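Local coordinates for (2Z,6E)-hedycaryol synthase (Kitasatospora setae, PDB 4MC3), which catalyses the magnesium-dependent 1,11-cyclization of (2E,6E)-farnesyl diphosphate, with addition of water, to (2Z,6E)-hedycaryol and diphosphate, at residues 277-281 / 282-286; 132-135 / 136-140. All blocks are in the same frame, centred on the assembly; numbering follows the deposited sequence.

Contact 1. Residues 277-281 / 282-286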
ATOM      1  N   GLU A 277     -20.859 -12.576   5.236  1.00 39.33           N
ATOM      2  CA  GLU A 277     -21.707 -12.851   6.414  1.00 44.30           C
ATOM      3  C   GLU A 277     -21.911 -11.606   7.272  1.00 42.52           C
ATOM      4  O   GLU A 277     -23.020 -11.325   7.761  1.00 45.89           O
ATOM      5  CB  GLU A 277     -21.081 -13.975   7.265  1.00 47.49           C
ATOM      6  CG  GLU A 277     -20.909 -15.299   6.532  1.00 51.77           C
ATOM      7  CD  GLU A 277     -20.116 -16.342   7.323  1.00 77.71           C
ATOM      8  OE1 GLU A 277     -19.823 -16.134   8.539  1.00 86.84           O
ATOM      9  OE2 GLU A 277     -19.795 -17.386   6.709  1.00 91.99           O
ATOM     10  N   GLU A 278     -20.855 -10.812   7.417  1.00 38.45           N
ATOM     11  CA  GLU A 278     -20.924  -9.625   8.247  1.00 34.52           C
ATOM     12  C   GLU A 278     -21.808  -8.563   7.572  1.00 41.03           C
ATOM     13  O   GLU A 278     -22.488  -7.809   8.262  1.00 38.93           O
ATOM     14  CB  GLU A 278     -19.508  -9.054   8.503  1.00 35.11           C
ATOM     15  CG  GLU A 278     -19.443  -7.680   9.192  1.00 39.72           C
ATOM     16  CD  GLU A 278     -19.986  -7.709  10.634  1.00 47.47           C
ATOM     17  OE1 GLU A 278     -20.205  -8.818  11.154  1.00 52.56           O
ATOM     18  OE2 GLU A 278     -20.172  -6.640  11.273  1.00 46.88           O
ATOM     19  N   LEU A 279     -21.763  -8.465   6.240  1.00 36.24           N
ATOM     20  CA  LEU A 279     -22.631  -7.481   5.547  1.00 35.24           C
ATOM     21  C   LEU A 279     -24.121  -7.776   5.848  1.00 42.92           C
ATOM     22  O   LEU A 279     -24.908  -6.859   6.077  1.00 38.88           O
ATOM     23  CB  LEU A 279     -22.338  -7.475   4.047  1.00 37.32           C
ATOM     24  CG  LEU A 279     -20.923  -6.954   3.674  1.00 32.10           C
ATOM     25  CD1 LEU A 279     -20.675  -7.141   2.191  1.00 35.86           C
ATOM     26  CD2 LEU A 279     -20.755  -5.487   4.041  1.00 35.64           C
ATOM     27  N   ASP A 280     -24.494  -9.066   5.868  1.00 37.16           N
ATOM     28  CA  ASP A 280     -25.862  -9.529   6.265  1.00 53.17           C
ATOM     29  C   ASP A 280     -26.243  -9.166   7.718  1.00 50.26           C
ATOM     30  O   ASP A 280     -27.357  -8.720   7.971  1.00 60.60           O
ATOM     31  CB  ASP A 280     -25.919 -11.029   6.012  1.00 46.18           C
ATOM     32  CG  ASP A 280     -25.900 -11.370   4.521  1.00 48.53           C
ATOM     33  OD1 ASP A 280     -26.048 -10.454   3.688  1.00 67.75           O
ATOM     34  OD2 ASP A 280     -25.753 -12.557   4.172  1.00 57.77           O
ATOM     35  N   ARG A 281     -25.341  -9.361   8.669  1.00 46.79           N
ATOM     36  CA  ARG A 281     -25.547  -8.963  10.060  1.00 51.34           C
ATOM     37  C   ARG A 281     -25.796  -7.472  10.264  1.00 52.87           C
ATOM     38  O   ARG A 281     -26.477  -7.084  11.225  1.00 63.04           O
ATOM     39  CB  ARG A 281     -24.345  -9.393  10.913  1.00 60.50           C
ATOM     40  CG  ARG A 281     -24.247 -10.896  11.103  1.00 63.20           C
ATOM     41  CD  ARG A 281     -23.195 -11.246  12.140  1.00 69.48           C
ATOM     42  NE  ARG A 281     -22.690 -12.602  11.937  1.00 79.83           N
ATOM     43  CZ  ARG A 281     -21.519 -12.918  11.385  1.00 83.92           C
ATOM     44  NH1 ARG A 281     -21.184 -14.199  11.257  1.00105.85           N
ATOM     45  NH2 ARG A 281     -20.668 -11.975  10.964  1.00 61.53           N
ATOM     46  N   GLN A 282     -25.266  -6.638   9.365  1.00 42.87           N
ATOM     47  CA  GLN A 282     -25.407  -5.190   9.510  1.00 42.99           C
ATOM     48  C   GLN A 282     -26.694  -4.652   8.875  1.00 38.76           C
ATOM     49  O   GLN A 282     -27.120  -3.550   9.204  1.00 46.86           O
ATOM     50  CB  GLN A 282     -24.182  -4.447   8.959  1.00 44.21           C
ATOM     51  CG  GLN A 282     -22.960  -4.638   9.849  1.00 44.69           C
ATOM     52  CD  GLN A 282     -21.850  -3.632   9.615  1.00 48.89           C
ATOM     53  OE1 GLN A 282     -22.082  -2.470   9.255  1.00 44.99           O
ATOM     54  NE2 GLN A 282     -20.614  -4.074   9.853  1.00 43.10           N
ATOM     55  N   ALA A 283     -27.303  -5.427   7.990  1.00 32.31           N
ATOM     56  CA  ALA A 283     -28.522  -5.009   7.301  1.00 35.87           C
ATOM     57  C   ALA A 283     -28.343  -3.690   6.558  1.00 34.61           C
ATOM     58  O   ALA A 283     -29.107  -2.765   6.693  1.00 36.98           O
ATOM     59  CB  ALA A 283     -29.699  -4.928   8.260  1.00 38.94           C
ATOM     60  N   LEU A 284     -27.346  -3.658   5.698  1.00 30.39           N
ATOM     61  CA  LEU A 284     -26.973  -2.444   4.956  1.00 27.95           C
ATOM     62  C   LEU A 284     -27.829  -2.208   3.714  1.00 29.47           C
ATOM     63  O   LEU A 284     -28.373  -3.148   3.107  1.00 30.69           O
ATOM     64  CB  LEU A 284     -25.524  -2.597   4.512  1.00 33.01           C
ATOM     65  CG  LEU A 284     -24.540  -2.719   5.651  1.00 35.16           C
ATOM     66  CD1 LEU A 284     -23.215  -3.286   5.137  1.00 42.72           C
ATOM     67  CD2 LEU A 284     -24.374  -1.373   6.333  1.00 38.61           C
ATOM     68  N   PRO A 285     -27.911  -0.954   3.278  1.00 26.75           N
ATOM     69  CA  PRO A 285     -28.510  -0.710   1.978  1.00 28.03           C
ATOM     70  C   PRO A 285     -27.756  -1.463   0.905  1.00 27.09           C
ATOM     71  O   PRO A 285     -26.538  -1.721   1.051  1.00 24.31           O
ATOM     72  CB  PRO A 285     -28.307   0.791   1.775  1.00 29.39           C
ATOM     73  CG  PRO A 285     -28.133   1.364   3.142  1.00 34.06           C
ATOM     74  CD  PRO A 285     -27.493   0.280   3.952  1.00 28.29           C
ATOM     75  N   SER A 286     -28.467  -1.812  -0.149  1.00 27.93           N
ATOM     76  CA  SER A 286     -27.864  -2.535  -1.274  1.00 28.60           C
ATOM     77  C   SER A 286     -26.653  -1.839  -1.837  1.00 28.06           C
ATOM     78  O   SER A 286     -25.644  -2.478  -2.146  1.00 26.48           O
ATOM     79  CB  SER A 286     -28.904  -2.714  -2.385  1.00 37.58           C
ATOM     80  OG  SER A 286     -30.016  -3.394  -1.834  1.00 43.29           O
TER
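Glu278 and Gln282, one helical turn apart, meet because their chains leave the backbone differently: CG of Glu278 lies anti to its own N (chi1 171°) and the chain then bends at chi2, whereas CG of Gln282 is anti to its carbonyl carbon and the chain runs extended beyond it. NE2 of Gln282 thereby donates to OE2 of Glu278 over 3.0 Å, a nearly straight bond that leaves close to the amide plane and arrives on the anti side, somewhat out of the carboxylate plane, the two planes standing 75° apart. The other oxygen, Glu278 OE1, takes NH2 of Arg281 at 3.2 Å, at the edge of the guanidinium and in its plane; a longer salt bridge joins Arg281 NH1 to Glu277 OE1 at 3.6 Å. With an alanine in place of Glu278, NE2 of Gln282 would probably lose this acceptor and Arg281 its nearer carboxylate. The backbone is meanwhile unwinding: Ala283 has positive phi (56°), its N reaches Asp280 O at 3.3 Å from above the carbonyl plane, and its bond to Leu279 O is weak. Leu284 CD1 presses on Leu279 CD2 at 3.5 Å, tight for two methyl carbons. These residues end helix 250-282 at the surface: Ser199 binds OE1 of Gln282, Val200 of helix 198-201 packs on Leu279, Gln282 and Leu284, and Arg289 of helix 286-309 pairs with Asp280 and binds Leu284 O, tying together both sides of the turn.

Contact 2. Residues 132-135 / 136-140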
ATOM      1  N   LEU A 132     -10.925  17.361   0.331  1.00 23.12           N
ATOM      2  CA  LEU A 132     -12.023  18.257   0.004  1.00 22.72           C
ATOM      3  C   LEU A 132     -13.243  17.527  -0.495  1.00 21.68           C
ATOM      4  O   LEU A 132     -13.202  16.812  -1.492  1.00 21.58           O
ATOM      5  CB  LEU A 132     -11.586  19.262  -1.074  1.00 26.69           C
ATOM      6  CG  LEU A 132     -12.630  20.262  -1.576  1.00 34.81           C
ATOM      7  CD1 LEU A 132     -12.811  21.226  -0.446  1.00 38.51           C
ATOM      8  CD2 LEU A 132     -12.147  20.982  -2.846  1.00 37.63           C
ATOM      9  N   GLY A 133     -14.340  17.702   0.244  1.00 25.86           N
ATOM     10  CA  GLY A 133     -15.525  16.990  -0.111  1.00 25.31           C
ATOM     11  C   GLY A 133     -15.607  15.508   0.142  1.00 23.94           C
ATOM     12  O   GLY A 133     -16.572  14.850  -0.314  1.00 27.66           O
ATOM     13  N   ARG A 134     -14.617  14.967   0.866  1.00 20.50           N
ATOM     14  CA  ARG A 134     -14.562  13.574   1.243  1.00 21.86           C
ATOM     15  C   ARG A 134     -14.947  13.453   2.732  1.00 20.21           C
ATOM     16  O   ARG A 134     -14.612  14.266   3.545  1.00 20.54           O
ATOM     17  CB  ARG A 134     -13.157  12.993   1.021  1.00 24.79           C
ATOM     18  CG  ARG A 134     -12.929  12.345  -0.365  1.00 35.35           C
ATOM     19  CD  ARG A 134     -12.977  13.390  -1.447  1.00 36.85           C
ATOM     20  NE  ARG A 134     -12.946  12.908  -2.840  1.00 36.22           N
ATOM     21  CZ  ARG A 134     -12.065  13.289  -3.742  1.00 32.53           C
ATOM     22  NH1 ARG A 134     -11.108  14.148  -3.431  1.00 30.84           N
ATOM     23  NH2 ARG A 134     -12.167  12.861  -4.983  1.00 37.30           N
ATOM     24  N   PRO A 135     -15.681  12.389   3.087  1.00 18.95           N
ATOM     25  CA  PRO A 135     -16.212  12.285   4.434  1.00 19.11           C
ATOM     26  C   PRO A 135     -15.121  12.177   5.509  1.00 18.34           C
ATOM     27  O   PRO A 135     -14.067  11.527   5.322  1.00 19.09           O
ATOM     28  CB  PRO A 135     -17.095  11.031   4.368  1.00 19.52           C
ATOM     29  CG  PRO A 135     -16.603  10.248   3.198  1.00 21.26           C
ATOM     30  CD  PRO A 135     -16.037  11.240   2.232  1.00 19.64           C
ATOM     31  N   ALA A 136     -15.385  12.786   6.656  1.00 19.21           N
ATOM     32  CA  ALA A 136     -14.418  12.847   7.751  1.00 20.36           C
ATOM     33  C   ALA A 136     -13.923  11.426   8.192  1.00 19.74           C
ATOM     34  O   ALA A 136     -12.759  11.257   8.523  1.00 20.05           O
ATOM     35  CB  ALA A 136     -15.024  13.600   8.933  1.00 22.74           C
ATOM     36  N   THR A 137     -14.805  10.427   8.257  1.00 19.28           N
ATOM     37  CA  THR A 137     -14.393   9.103   8.731  1.00 20.45           C
ATOM     38  C   THR A 137     -13.353   8.534   7.770  1.00 18.31           C
ATOM     39  O   THR A 137     -12.350   7.911   8.189  1.00 19.79           O
ATOM     40  CB  THR A 137     -15.598   8.155   8.920  1.00 23.09           C
ATOM     41  OG1 THR A 137     -16.527   8.731   9.914  1.00 26.28           O
ATOM     42  CG2 THR A 137     -15.228   6.799   9.436  1.00 29.60           C
ATOM     43  N   TRP A 138     -13.595   8.730   6.485  1.00 18.22           N
ATOM     44  CA  TRP A 138     -12.607   8.294   5.459  1.00 18.07           C
ATOM     45  C   TRP A 138     -11.286   9.035   5.601  1.00 18.65           C
ATOM     46  O   TRP A 138     -10.229   8.469   5.583  1.00 18.37           O
ATOM     47  CB  TRP A 138     -13.166   8.461   4.056  1.00 17.40           C
ATOM     48  CG  TRP A 138     -12.183   8.013   3.012  1.00 17.34           C
ATOM     49  CD1 TRP A 138     -12.047   6.736   2.553  1.00 18.30           C
ATOM     50  CD2 TRP A 138     -11.215   8.798   2.355  1.00 16.76           C
ATOM     51  NE1 TRP A 138     -10.996   6.674   1.674  1.00 16.61           N
ATOM     52  CE2 TRP A 138     -10.470   7.923   1.526  1.00 16.90           C
ATOM     53  CE3 TRP A 138     -10.828  10.145   2.415  1.00 19.39           C
ATOM     54  CZ2 TRP A 138      -9.400   8.349   0.776  1.00 18.23           C
ATOM     55  CZ3 TRP A 138      -9.730  10.576   1.681  1.00 21.21           C
ATOM     56  CH2 TRP A 138      -9.006   9.646   0.852  1.00 21.08           C
ATOM     57  N   CYS A 139     -11.350  10.348   5.777  1.00 18.98           N
ATOM     58  CA  CYS A 139     -10.158  11.177   5.904  1.00 18.67           C
ATOM     59  C   CYS A 139      -9.324  10.702   7.078  1.00 19.30           C
ATOM     60  O   CYS A 139      -8.110  10.577   6.990  1.00 19.41           O
ATOM     61  CB  CYS A 139     -10.478  12.673   6.015  1.00 18.83           C
ATOM     62  SG  CYS A 139     -11.223  13.422   4.557  1.00 21.06           S
ATOM     63  N   ASP A 140      -9.989  10.437   8.196  1.00 19.65           N
ATOM     64  CA  ASP A 140      -9.280   9.997   9.391  1.00 20.26           C
ATOM     65  C   ASP A 140      -8.602   8.614   9.141  1.00 19.12           C
ATOM     66  O   ASP A 140      -7.491   8.352   9.624  1.00 20.42           O
ATOM     67  CB  ASP A 140     -10.239   9.876  10.563  1.00 22.36           C
ATOM     68  CG  ASP A 140     -10.638  11.206  11.135  1.00 27.07           C
ATOM     69  OD1 ASP A 140     -10.017  12.241  10.835  1.00 32.29           O
ATOM     70  OD2 ASP A 140     -11.571  11.196  11.963  1.00 37.79           O
TER
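Pro135 and Cys139 are joined by a backbone bond that starts a helix: Cys139 N donates to Pro135 O at 3.0 Å, with an N-H...O angle of 162°. Arg134 and Pro135 are still extended, whereas Ala136 onward has helical phi and psi, which puts Pro135 at the N-cap position. The next bond, from Asp140 N to Ala136 O at 2.9 Å, continues the i to i+4 pattern. Among the side chains, CG of Trp138 is anti to the backbone N (chi1 -179°), which carries the indole back alongside Arg134; both chains point the same way, and Arg134 CB approaches ring atom CE3 of Trp138 obliquely at 3.9 Å. CG of Pro135 packs on CB of Trp138 at 4.0 Å, and SG of Cys139 lies 4.1 Å from Arg134 CB. The chain of Arg134 bends at chi2, within its aliphatic part, and NH1 at its end binds Thr130 O in the preceding helix. The buried indole is fixed by NE1, which donates to Asp186 O, and by an edge-to-face contact with Phe195. Together these features describe a proline at the N-cap position of a helix, at the end of a short helix-to-helix connection, here between helices 118-131 and 136-160 of the all-helical class I terpene synthase alpha domain, away from the nerolidol pocket and the DDXXXE and NSE motifs.

Both contacts lie where one helix gives way to the next, at the surface of the same all-helical domain. Contact 2 comes first along the chain, between helices 118-131 and 136-160; contact 1 follows, between helices 250-282 and 286-309. Their centres are 23 Å apart and their nearest atoms about 12 Å, so they do not touch. They share no helix of their own, but side chains of both reach the short helix 198-201: Val200 meets contact 1, while Arg201 meets Thr137 and Trp138 of contact 2. Helix 198-201 is thus a neighbour common to both turns, which lie away from the nerolidol pocket and from the DDXXXE and NSE motifs, which presumably bind magnesium.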